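Nicotinamide-nucleotide adenylyltransferase NadR family / Ribosylnicotinamide kinase (PDB 6GYE) binds nicotinamide riboside and probably phosphorylates it to the mononucleotide, which it probably then adenylylates with ATP to give NAD+. Local coordinates at residues T260-T265 with R286-D291; I297-P302 with R329-F334; D231-I236 with E282-K287. One frame throughout, in Å; residues are numbered along the deposited sequence.

Interaction 1 of 3, residues T260-T265 with R286-D291. With NNR (Nicotinamide riboside), chain I.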
loop_
_atom_site.group_PDB
_atom_site.type_symbol
_atom_site.label_atom_id
_atom_site.label_comp_id
_atom_site.label_asym_id
_atom_site.label_seq_id
_atom_site.Cartn_x
_atom_site.Cartn_y
_atom_site.Cartn_z
ATOM N N THR A 260 -18.006 -2.776 -4.834
ATOM C CA THR A 260 -18.128 -1.628 -5.744
ATOM C C THR A 260 -17.128 -0.515 -5.431
ATOM O O THR A 260 -16.416 -0.556 -4.422
ATOM C CB THR A 260 -19.562 -1.042 -5.780
ATOM O OG1 THR A 260 -19.810 -0.229 -4.633
ATOM C CG2 THR A 260 -20.611 -2.123 -5.854
ATOM N N ASP A 261 -17.064 0.478 -6.308
ATOM C CA ASP A 261 -16.032 1.509 -6.263
ATOM C C ASP A 261 -16.561 2.747 -6.998
ATOM O O ASP A 261 -17.750 2.818 -7.326
ATOM C CB ASP A 261 -14.751 0.987 -6.914
ATOM C CG ASP A 261 -14.858 0.981 -8.419
ATOM O OD1 ASP A 261 -15.965 0.704 -8.946
ATOM O OD2 ASP A 261 -13.855 1.309 -9.072
ATOM N N ALA A 262 -15.663 3.686 -7.330
ATOM C CA ALA A 262 -16.116 4.923 -7.968
ATOM C C ALA A 262 -16.565 4.698 -9.411
ATOM O O ALA A 262 -17.469 5.398 -9.891
ATOM C CB ALA A 262 -15.022 5.995 -7.902
ATOM N N ILE A 263 -15.975 3.722 -10.111
ATOM C CA ILE A 263 -16.430 3.427 -11.470
ATOM C C ILE A 263 -17.897 3.014 -11.462
ATOM O O ILE A 263 -18.693 3.460 -12.294
ATOM C CB ILE A 263 -15.539 2.349 -12.120
ATOM C CG1 ILE A 263 -14.146 2.915 -12.363
ATOM C CG2 ILE A 263 -16.153 1.857 -13.430
ATOM C CD1 ILE A 263 -13.265 2.029 -13.132
ATOM N N VAL A 264 -18.273 2.138 -10.529
ATOM C CA VAL A 264 -19.673 1.744 -10.403
ATOM C C VAL A 264 -20.552 2.970 -10.175
ATOM O O VAL A 264 -21.573 3.154 -10.848
ATOM C CB VAL A 264 -19.840 0.703 -9.281
ATOM C CG1 VAL A 264 -21.318 0.508 -8.934
ATOM C CG2 VAL A 264 -19.210 -0.608 -9.707
ATOM N N THR A 265 -20.163 3.838 -9.236
ATOM C CA THR A 265 -20.942 5.057 -9.018
ATOM C C THR A 265 -20.955 5.928 -10.263
ATOM O O THR A 265 -21.963 6.579 -10.551
ATOM C CB THR A 265 -20.383 5.855 -7.844
ATOM O OG1 THR A 265 -20.346 5.022 -6.688
ATOM C CG2 THR A 265 -21.274 7.110 -7.531
ATOM N N ARG A 286 -12.437 11.431 -11.552
ATOM C CA ARG A 286 -11.104 11.163 -12.082
ATOM C C ARG A 286 -10.079 11.067 -10.960
ATOM O O ARG A 286 -9.280 10.124 -10.911
ATOM C CB ARG A 286 -10.701 12.249 -13.091
ATOM C CG ARG A 286 -11.603 12.351 -14.321
ATOM C CD ARG A 286 -10.931 13.076 -15.495
ATOM N NE ARG A 286 -10.445 14.408 -15.140
ATOM C CZ ARG A 286 -11.183 15.510 -15.194
ATOM N NH1 ARG A 286 -12.447 15.442 -15.587
ATOM N NH2 ARG A 286 -10.658 16.676 -14.844
ATOM N N LYS A 287 -10.078 12.048 -10.058
ATOM C CA LYS A 287 -9.215 11.980 -8.882
ATOM C C LYS A 287 -9.396 10.654 -8.136
ATOM O O LYS A 287 -8.430 9.918 -7.902
ATOM C CB LYS A 287 -9.526 13.173 -7.970
ATOM C CG LYS A 287 -8.446 13.606 -6.994
ATOM C CD LYS A 287 -8.500 12.802 -5.705
ATOM C CE LYS A 287 -7.304 13.098 -4.798
ATOM N NZ LYS A 287 -7.305 12.281 -3.537
ATOM N N THR A 288 -10.639 10.295 -7.818
ATOM C CA THR A 288 -10.858 9.099 -7.008
ATOM C C THR A 288 -10.490 7.822 -7.759
ATOM O O THR A 288 -9.852 6.925 -7.193
ATOM C CB THR A 288 -12.298 9.050 -6.534
ATOM O OG1 THR A 288 -12.605 10.277 -5.843
ATOM C CG2 THR A 288 -12.511 7.835 -5.611
ATOM N N ILE A 289 -10.881 7.711 -9.028
ATOM C CA ILE A 289 -10.556 6.505 -9.777
ATOM C C ILE A 289 -9.044 6.373 -9.916
ATOM O O ILE A 289 -8.499 5.262 -9.886
ATOM C CB ILE A 289 -11.274 6.511 -11.139
ATOM C CG1 ILE A 289 -12.784 6.335 -10.932
ATOM C CG2 ILE A 289 -10.726 5.399 -12.051
ATOM C CD1 ILE A 289 -13.608 6.544 -12.204
ATOM N N ALA A 290 -8.342 7.499 -10.035
ATOM C CA ALA A 290 -6.885 7.474 -10.100
ATOM C C ALA A 290 -6.231 6.967 -8.820
ATOM O O ALA A 290 -5.084 6.514 -8.874
ATOM C CB ALA A 290 -6.349 8.873 -10.404
ATOM N N ASP A 291 -6.907 7.058 -7.676
ATOM C CA ASP A 291 -6.353 6.593 -6.413
ATOM C C ASP A 291 -6.682 5.143 -6.122
ATOM O O ASP A 291 -6.360 4.660 -5.033
ATOM C CB ASP A 291 -6.865 7.441 -5.246
ATOM C CG ASP A 291 -6.285 8.826 -5.233
ATOM O OD1 ASP A 291 -5.254 9.047 -5.901
ATOM O OD2 ASP A 291 -6.864 9.697 -4.547
HETATM O O2R NNR I . -6.389 3.957 1.430
HETATM C C2R NNR I . -5.643 3.585 0.263
HETATM C C3R NNR I . -4.329 4.345 0.137
HETATM O O3R NNR I . -4.123 5.279 1.205
HETATM C C4R NNR I . -4.396 5.087 -1.189
HETATM C C5R NNR I . -3.266 4.663 -2.117
HETATM O O5R NNR I . -3.393 5.351 -3.367
HETATM O O4R NNR I . -5.656 4.792 -1.797
HETATM C C1R NNR I . -6.444 3.915 -0.987
HETATM N N1 NNR I . -6.735 2.685 -1.726
HETATM C C2 NNR I . -7.938 2.523 -2.293
HETATM C C6 NNR I . -5.794 1.736 -1.825
HETATM C C5 NNR I . -6.043 0.558 -2.521
HETATM C C4 NNR I . -7.281 0.367 -3.117
HETATM C C3 NNR I . -8.239 1.365 -3.000
HETATM C C7 NNR I . -9.588 1.195 -3.631
HETATM O O7 NNR I . -10.539 1.816 -3.186
HETATM N N7 NNR I . -9.713 0.364 -4.665
#
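Ile-289 meets two residues of 260-265 at once, one through each end of its longer branch. Its CG1 packs 3.8 Å from Ala-262 CB, and its terminal CD1 lies 3.7 Å from Ile-263 CG1. The two isoleucines cross at about a right angle, so the end of Ile-289 is laid over the middle of the Ile-263 branch instead of meeting its terminal methyl.

Ala-262 points its methyl at the opposing helix, where it also meets Thr-288, with 3.9 Å from Ala-262 CB to Thr-288 CG2. Thr-288 is rotated (chi1 -55°) with this methyl opposite its own amide nitrogen. That hands the methyl to the contact, while OG1 bonds to Leu-284 O one turn back.

At the start of helix 262-272, Asp-261 is the N-cap. Its OD1 accepts from Val-264 N at 3.1 Å, nearly straight (168°) but from above the carboxylate plane; a weak bond from Ile-263 N goes to OD2. Glu-292 OE2 takes the amide of Ala-262, so this helix end rests on two carboxylates, one of them from the riboside pocket. The two come close through Asp-261 OD2 and Glu-292 OE1, which the helix N terminus would be expected to ease. At the far end of the other segment, Lys-287 NZ forms a 2.8 Å salt bridge with Asp-291 OD2, and Asp-291 O receives a weak bond from O5R of nicotinamide riboside. The contact therefore joins two helix ends beside the pocket of this P-loop NTPase-type domain.

Around it, helix 229-247 covers Thr-288 with Ile-236 and Tyr-240, the latter also bonded to the riboside. Helix 320-333 backs Ile-263 with Leu-327 and Leu-331, and Phe-334 closes over Ile-289. Strand 181-187 lies against Asp-261 and Val-264 through Met-186.

Interaction 2 of 3, residues I297-P302 with R329-F334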
loop_
_atom_site.group_PDB
_atom_site.type_symbol
_atom_site.label_atom_id
_atom_site.label_comp_id
_atom_site.label_asym_id
_atom_site.label_seq_id
_atom_site.Cartn_x
_atom_site.Cartn_y
_atom_site.Cartn_z
ATOM N N ILE A 297 -10.966 -7.544 -11.059
ATOM C CA ILE A 297 -12.289 -6.939 -11.104
ATOM C C ILE A 297 -13.286 -8.013 -11.531
ATOM O O ILE A 297 -13.248 -8.493 -12.673
ATOM C CB ILE A 297 -12.322 -5.738 -12.059
ATOM C CG1 ILE A 297 -11.383 -4.637 -11.548
ATOM C CG2 ILE A 297 -13.749 -5.196 -12.213
ATOM C CD1 ILE A 297 -11.029 -3.585 -12.614
ATOM N N LEU A 298 -14.181 -8.384 -10.628
ATOM C CA LEU A 298 -15.214 -9.379 -10.892
ATOM C C LEU A 298 -16.511 -8.674 -11.275
ATOM O O LEU A 298 -17.064 -7.916 -10.475
ATOM C CB LEU A 298 -15.443 -10.256 -9.658
ATOM C CG LEU A 298 -14.251 -11.138 -9.290
ATOM C CD1 LEU A 298 -14.450 -11.800 -7.960
ATOM C CD2 LEU A 298 -14.012 -12.185 -10.356
ATOM N N VAL A 299 -17.008 -8.938 -12.482
ATOM C CA VAL A 299 -18.219 -8.299 -12.981
ATOM C C VAL A 299 -19.330 -9.336 -12.985
ATOM O O VAL A 299 -19.184 -10.399 -13.598
ATOM C CB VAL A 299 -18.013 -7.714 -14.387
ATOM C CG1 VAL A 299 -19.330 -7.212 -14.954
ATOM C CG2 VAL A 299 -16.979 -6.591 -14.346
ATOM N N ILE A 300 -20.439 -9.036 -12.313
ATOM C CA ILE A 300 -21.623 -9.893 -12.342
ATOM C C ILE A 300 -22.519 -9.405 -13.478
ATOM O O ILE A 300 -23.106 -8.317 -13.366
ATOM C CB ILE A 300 -22.364 -9.875 -11.002
ATOM C CG1 ILE A 300 -21.429 -10.301 -9.866
ATOM C CG2 ILE A 300 -23.603 -10.756 -11.085
ATOM C CD1 ILE A 300 -22.099 -10.273 -8.481
ATOM N N PRO A 301 -22.686 -10.177 -14.546
ATOM C CA PRO A 301 -23.466 -9.714 -15.687
ATOM C C PRO A 301 -24.944 -9.944 -15.450
ATOM O O PRO A 301 -25.328 -10.770 -14.611
ATOM C CB PRO A 301 -22.946 -10.586 -16.835
ATOM C CG PRO A 301 -22.620 -11.863 -16.153
ATOM C CD PRO A 301 -22.108 -11.507 -14.786
ATOM N N PRO A 302 -25.805 -9.222 -16.159
ATOM C CA PRO A 302 -27.247 -9.417 -15.968
ATOM C C PRO A 302 -27.698 -10.724 -16.605
ATOM O O PRO A 302 -27.474 -10.958 -17.793
ATOM C CB PRO A 302 -27.856 -8.198 -16.667
ATOM C CG PRO A 302 -26.858 -7.881 -17.745
ATOM C CD PRO A 302 -25.517 -8.118 -17.091
ATOM N N ARG A 329 -18.177 -0.212 -21.186
ATOM C CA ARG A 329 -17.598 0.953 -21.857
ATOM C C ARG A 329 -16.594 1.655 -20.951
ATOM O O ARG A 329 -15.481 1.987 -21.369
ATOM C CB ARG A 329 -18.674 1.960 -22.259
ATOM C CG ARG A 329 -19.157 1.910 -23.681
ATOM C CD ARG A 329 -20.117 3.067 -23.944
ATOM N NE ARG A 329 -21.349 3.018 -23.155
ATOM C CZ ARG A 329 -22.432 2.318 -23.484
ATOM N NH1 ARG A 329 -22.438 1.592 -24.601
ATOM N NH2 ARG A 329 -23.509 2.354 -22.696
ATOM N N GLN A 330 -16.983 1.904 -19.699
ATOM C CA GLN A 330 -16.120 2.670 -18.809
ATOM C C GLN A 330 -14.887 1.874 -18.401
ATOM O O GLN A 330 -13.782 2.425 -18.360
ATOM C CB GLN A 330 -16.911 3.149 -17.589
ATOM C CG GLN A 330 -18.026 4.150 -17.958
ATOM C CD GLN A 330 -18.458 5.020 -16.776
ATOM O OE1 GLN A 330 -17.695 5.220 -15.831
ATOM N NE2 GLN A 330 -19.684 5.542 -16.832
ATOM N N LEU A 331 -15.043 0.579 -18.109
ATOM C CA LEU A 331 -13.867 -0.241 -17.830
ATOM C C LEU A 331 -12.897 -0.220 -19.010
ATOM O O LEU A 331 -11.676 -0.257 -18.818
ATOM C CB LEU A 331 -14.275 -1.675 -17.474
ATOM C CG LEU A 331 -14.988 -1.868 -16.126
ATOM C CD1 LEU A 331 -15.587 -3.271 -15.970
ATOM C CD2 LEU A 331 -14.053 -1.579 -14.979
ATOM N N ALA A 332 -13.413 -0.123 -20.234
ATOM C CA ALA A 332 -12.522 0.101 -21.362
ATOM C C ALA A 332 -11.933 1.505 -21.309
ATOM O O ALA A 332 -10.728 1.688 -21.515
ATOM C CB ALA A 332 -13.263 -0.130 -22.678
ATOM N N GLU A 333 -12.763 2.507 -21.013
ATOM C CA GLU A 333 -12.289 3.887 -20.953
ATOM C C GLU A 333 -11.083 4.041 -20.025
ATOM O O GLU A 333 -10.150 4.785 -20.334
ATOM C CB GLU A 333 -13.432 4.811 -20.516
ATOM C CG GLU A 333 -13.013 6.257 -20.292
ATOM C CD GLU A 333 -14.173 7.173 -19.945
ATOM O OE1 GLU A 333 -13.977 8.409 -19.950
ATOM O OE2 GLU A 333 -15.287 6.664 -19.693
ATOM N N PHE A 334 -11.058 3.322 -18.906
ATOM C CA PHE A 334 -9.959 3.431 -17.955
ATOM C C PHE A 334 -8.919 2.326 -18.130
ATOM O O PHE A 334 -8.071 2.151 -17.253
ATOM C CB PHE A 334 -10.497 3.443 -16.517
ATOM C CG PHE A 334 -11.334 4.657 -16.200
ATOM C CD1 PHE A 334 -10.738 5.898 -15.993
ATOM C CD2 PHE A 334 -12.713 4.573 -16.160
ATOM C CE1 PHE A 334 -11.500 7.031 -15.733
ATOM C CE2 PHE A 334 -13.486 5.704 -15.902
ATOM C CZ PHE A 334 -12.874 6.938 -15.687
#
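The strand 297-300 and the last turns of helix 320-333 come nearest at Ile-297 and Leu-331, whose CA atoms are 9.6 Å apart, and that gap is bridged by side chains alone. Leu-331 does all the work from the helix side. It points at the strand and divides its two methyls between residues two apart on one strand face: CD1 comes to 3.9 Å from Val-299 CG2, while CD2 is 4.3 Å from Ile-297 CD1.

Val-299 and Leu-331 reach toward each other tip to tip. In Val-299, CG1 stands opposite the amide nitrogen (chi1 173°), which leaves CG2 as the methyl presented to the leucine. Leu-331 starts beside its own amide nitrogen (chi1 -69°) and then runs out extended, carrying the fork down to the sheet. Ile-297 likewise has an extended outer branch, and its terminal methyl approaches the other prong of the fork at a looser distance.

All three residues are buried, and the surface they cover between them is modest. Other residues share the layer: Leu-336 touches both Ile-297 and Leu-331, and Val-340 touches both Val-299 and Leu-331.

The connection is a beta-alpha-beta crossover, in which strand 296-300 leads through helix 320-333 to the adjacent parallel strand 340-342. Ile-297 and Val-299 bond through their backbones to Val-341 of that strand, and Leu-298 bonds on to Thr-184 and Met-186 of strand 181-187, which puts 296-300 in the interior of the four-stranded sheet. Farther round the helix, Glu-333 makes a salt bridge with Arg-266 while Gln-330 packs on Val-267 and Lys-270, so helix 320-333 rests on the sheet with helix 262-272 at its flank.

Interaction 3 of 3, residues D231-I236 with E282-K287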
loop_
_atom_site.group_PDB
_atom_site.type_symbol
_atom_site.label_atom_id
_atom_site.label_comp_id
_atom_site.label_asym_id
_atom_site.label_seq_id
_atom_site.Cartn_x
_atom_site.Cartn_y
_atom_site.Cartn_z
ATOM N N ASP A 231 -25.619 13.887 -3.577
ATOM C CA ASP A 231 -25.611 12.532 -3.049
ATOM C C ASP A 231 -24.537 11.692 -3.732
ATOM O O ASP A 231 -23.794 10.956 -3.067
ATOM C CB ASP A 231 -26.985 11.901 -3.245
ATOM C CG ASP A 231 -28.084 12.686 -2.557
ATOM O OD1 ASP A 231 -27.957 12.937 -1.342
ATOM O OD2 ASP A 231 -29.065 13.049 -3.238
ATOM N N TYR A 232 -24.447 11.789 -5.067
ATOM C CA TYR A 232 -23.440 11.028 -5.793
ATOM C C TYR A 232 -22.047 11.406 -5.327
ATOM O O TYR A 232 -21.200 10.532 -5.110
ATOM C CB TYR A 232 -23.603 11.229 -7.305
ATOM C CG TYR A 232 -24.738 10.414 -7.880
ATOM C CD1 TYR A 232 -24.554 9.079 -8.221
ATOM C CD2 TYR A 232 -26.000 10.971 -8.066
ATOM C CE1 TYR A 232 -25.590 8.308 -8.735
ATOM C CE2 TYR A 232 -27.048 10.214 -8.581
ATOM C CZ TYR A 232 -26.835 8.885 -8.913
ATOM O OH TYR A 232 -27.859 8.121 -9.420
ATOM N N ALA A 233 -21.811 12.702 -5.115
ATOM C CA ALA A 233 -20.512 13.132 -4.621
ATOM C C ALA A 233 -20.208 12.476 -3.286
ATOM O O ALA A 233 -19.108 11.946 -3.078
ATOM C CB ALA A 233 -20.469 14.649 -4.491
ATOM N N ARG A 234 -21.180 12.488 -2.368
ATOM C CA ARG A 234 -20.959 11.865 -1.067
ATOM C C ARG A 234 -20.780 10.355 -1.184
ATOM O O ARG A 234 -20.043 9.761 -0.387
ATOM C CB ARG A 234 -22.107 12.211 -0.114
ATOM C CG ARG A 234 -21.880 13.530 0.626
ATOM C CD ARG A 234 -23.113 13.981 1.376
ATOM N NE ARG A 234 -22.941 15.328 1.916
ATOM C CZ ARG A 234 -22.739 15.604 3.199
ATOM N NH1 ARG A 234 -22.701 14.620 4.091
ATOM N NH2 ARG A 234 -22.589 16.869 3.588
ATOM N N MET A 235 -21.418 9.721 -2.172
ATOM C CA MET A 235 -21.188 8.298 -2.387
ATOM C C MET A 235 -19.799 8.024 -2.950
ATOM O O MET A 235 -19.210 6.981 -2.654
ATOM C CB MET A 235 -22.272 7.720 -3.295
ATOM C CG MET A 235 -23.571 7.514 -2.549
ATOM S SD MET A 235 -24.942 6.886 -3.513
ATOM C CE MET A 235 -24.650 7.720 -5.042
ATOM N N ILE A 236 -19.240 8.945 -3.733
ATOM C CA ILE A 236 -17.881 8.740 -4.222
ATOM C C ILE A 236 -16.904 8.686 -3.053
ATOM O O ILE A 236 -16.196 7.691 -2.858
ATOM C CB ILE A 236 -17.492 9.828 -5.237
ATOM C CG1 ILE A 236 -18.360 9.705 -6.488
ATOM C CG2 ILE A 236 -16.017 9.718 -5.596
ATOM C CD1 ILE A 236 -18.426 10.951 -7.313
ATOM N N GLU A 282 -17.142 15.122 -12.726
ATOM C CA GLU A 282 -16.041 14.451 -13.414
ATOM C C GLU A 282 -14.690 14.633 -12.733
ATOM O O GLU A 282 -13.962 13.638 -12.599
ATOM C CB GLU A 282 -15.992 14.923 -14.876
ATOM C CG GLU A 282 -16.745 14.039 -15.862
ATOM C CD GLU A 282 -16.115 12.659 -16.028
ATOM O OE1 GLU A 282 -16.189 11.837 -15.082
ATOM O OE2 GLU A 282 -15.537 12.399 -17.110
ATOM N N PRO A 283 -14.279 15.835 -12.304
ATOM C CA PRO A 283 -12.983 15.936 -11.608
ATOM C C PRO A 283 -12.882 15.050 -10.379
ATOM O O PRO A 283 -11.857 14.387 -10.188
ATOM C CB PRO A 283 -12.894 17.426 -11.255
ATOM C CG PRO A 283 -13.735 18.096 -12.285
ATOM C CD PRO A 283 -14.886 17.166 -12.507
ATOM N N LEU A 284 -13.918 15.005 -9.543
ATOM C CA LEU A 284 -13.868 14.138 -8.370
ATOM C C LEU A 284 -13.844 12.660 -8.772
ATOM O O LEU A 284 -13.168 11.848 -8.124
ATOM C CB LEU A 284 -15.043 14.437 -7.441
ATOM C CG LEU A 284 -15.183 13.526 -6.218
ATOM C CD1 LEU A 284 -13.960 13.593 -5.301
ATOM C CD2 LEU A 284 -16.455 13.835 -5.456
ATOM N N PHE A 285 -14.570 12.285 -9.829
ATOM C CA PHE A 285 -14.478 10.910 -10.320
ATOM C C PHE A 285 -13.048 10.574 -10.719
ATOM O O PHE A 285 -12.498 9.555 -10.289
ATOM C CB PHE A 285 -15.410 10.687 -11.516
ATOM C CG PHE A 285 -16.828 10.356 -11.148
ATOM C CD1 PHE A 285 -17.117 9.248 -10.369
ATOM C CD2 PHE A 285 -17.873 11.138 -11.611
ATOM C CE1 PHE A 285 -18.423 8.938 -10.037
ATOM C CE2 PHE A 285 -19.175 10.833 -11.291
ATOM C CZ PHE A 285 -19.456 9.735 -10.500
ATOM N N ARG A 286 -12.437 11.431 -11.552
ATOM C CA ARG A 286 -11.104 11.163 -12.082
ATOM C C ARG A 286 -10.079 11.067 -10.960
ATOM O O ARG A 286 -9.280 10.124 -10.911
ATOM C CB ARG A 286 -10.701 12.249 -13.091
ATOM C CG ARG A 286 -11.603 12.351 -14.321
ATOM C CD ARG A 286 -10.931 13.076 -15.495
ATOM N NE ARG A 286 -10.445 14.408 -15.140
ATOM C CZ ARG A 286 -11.183 15.510 -15.194
ATOM N NH1 ARG A 286 -12.447 15.442 -15.587
ATOM N NH2 ARG A 286 -10.658 16.676 -14.844
ATOM N N LYS A 287 -10.078 12.048 -10.058
ATOM C CA LYS A 287 -9.215 11.980 -8.882
ATOM C C LYS A 287 -9.396 10.654 -8.136
ATOM O O LYS A 287 -8.430 9.918 -7.902
ATOM C CB LYS A 287 -9.526 13.173 -7.970
ATOM C CG LYS A 287 -8.446 13.606 -6.994
ATOM C CD LYS A 287 -8.500 12.802 -5.705
ATOM C CE LYS A 287 -7.304 13.098 -4.798
ATOM N NZ LYS A 287 -7.305 12.281 -3.537
#
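Ile-236 sets its terminal methyl over one face of the Phe-285 ring. The CD1 atom is 3.6 Å from the ring centroid and 22° off the normal, a CH-pi contact displaced toward the CE1 side, where CD1 to CE1 is 3.4 Å. The other branch of the isoleucine goes to Leu-284, meeting it tip to tip with CG2 3.9 Å from CG. Leu-284 CD2 extends further, to 4.2 Å from Ala-233 CB. Ile-236 thus stands in the fork between two successive residues of 282-287.

The axes of 231-236 and 282-287 run nearly parallel, 12° apart, with a closest approach of 10.6 Å. The second helix is kinked at Pro-283 and Leu-284, whose nitrogens make no bond to the turn before; the proline has no amide hydrogen to give. The Leu-284 side chain swings out opposite its amide nitrogen (chi1 175°) to span the gap. Phe-285 leans on Arg-266 and Ala-269 of helix 262-272, and Arg-266 also pairs with Glu-282.

The side chains that meet are all apolar, so burial of apolar surface and close fit, rather than polar bonds, join the two segments, with the methyl-ring contact adding a mild directional preference.

How the interactions relate
Going from the N terminus, 231-236 comes first, and the chain passes through strand 255-259 and helix 262-272 before interaction 3 closes the loop at 282-287. Interaction 1 opens inside that loop, at 260-265, and ends on the same helix at 286-291, the two sharing Arg-286 and Lys-287. Interaction 2 follows in series, returning from strand 296-300 to helix 320-333. Interactions 1 and 3 tie helices 229-247 and 262-272 to helix 275-290; interaction 2 fixes a helix on the parallel sheet. Interactions 1 and 2 touch, chiefly through Phe-334 at the end of that helix, whereas interactions 2 and 3 do not.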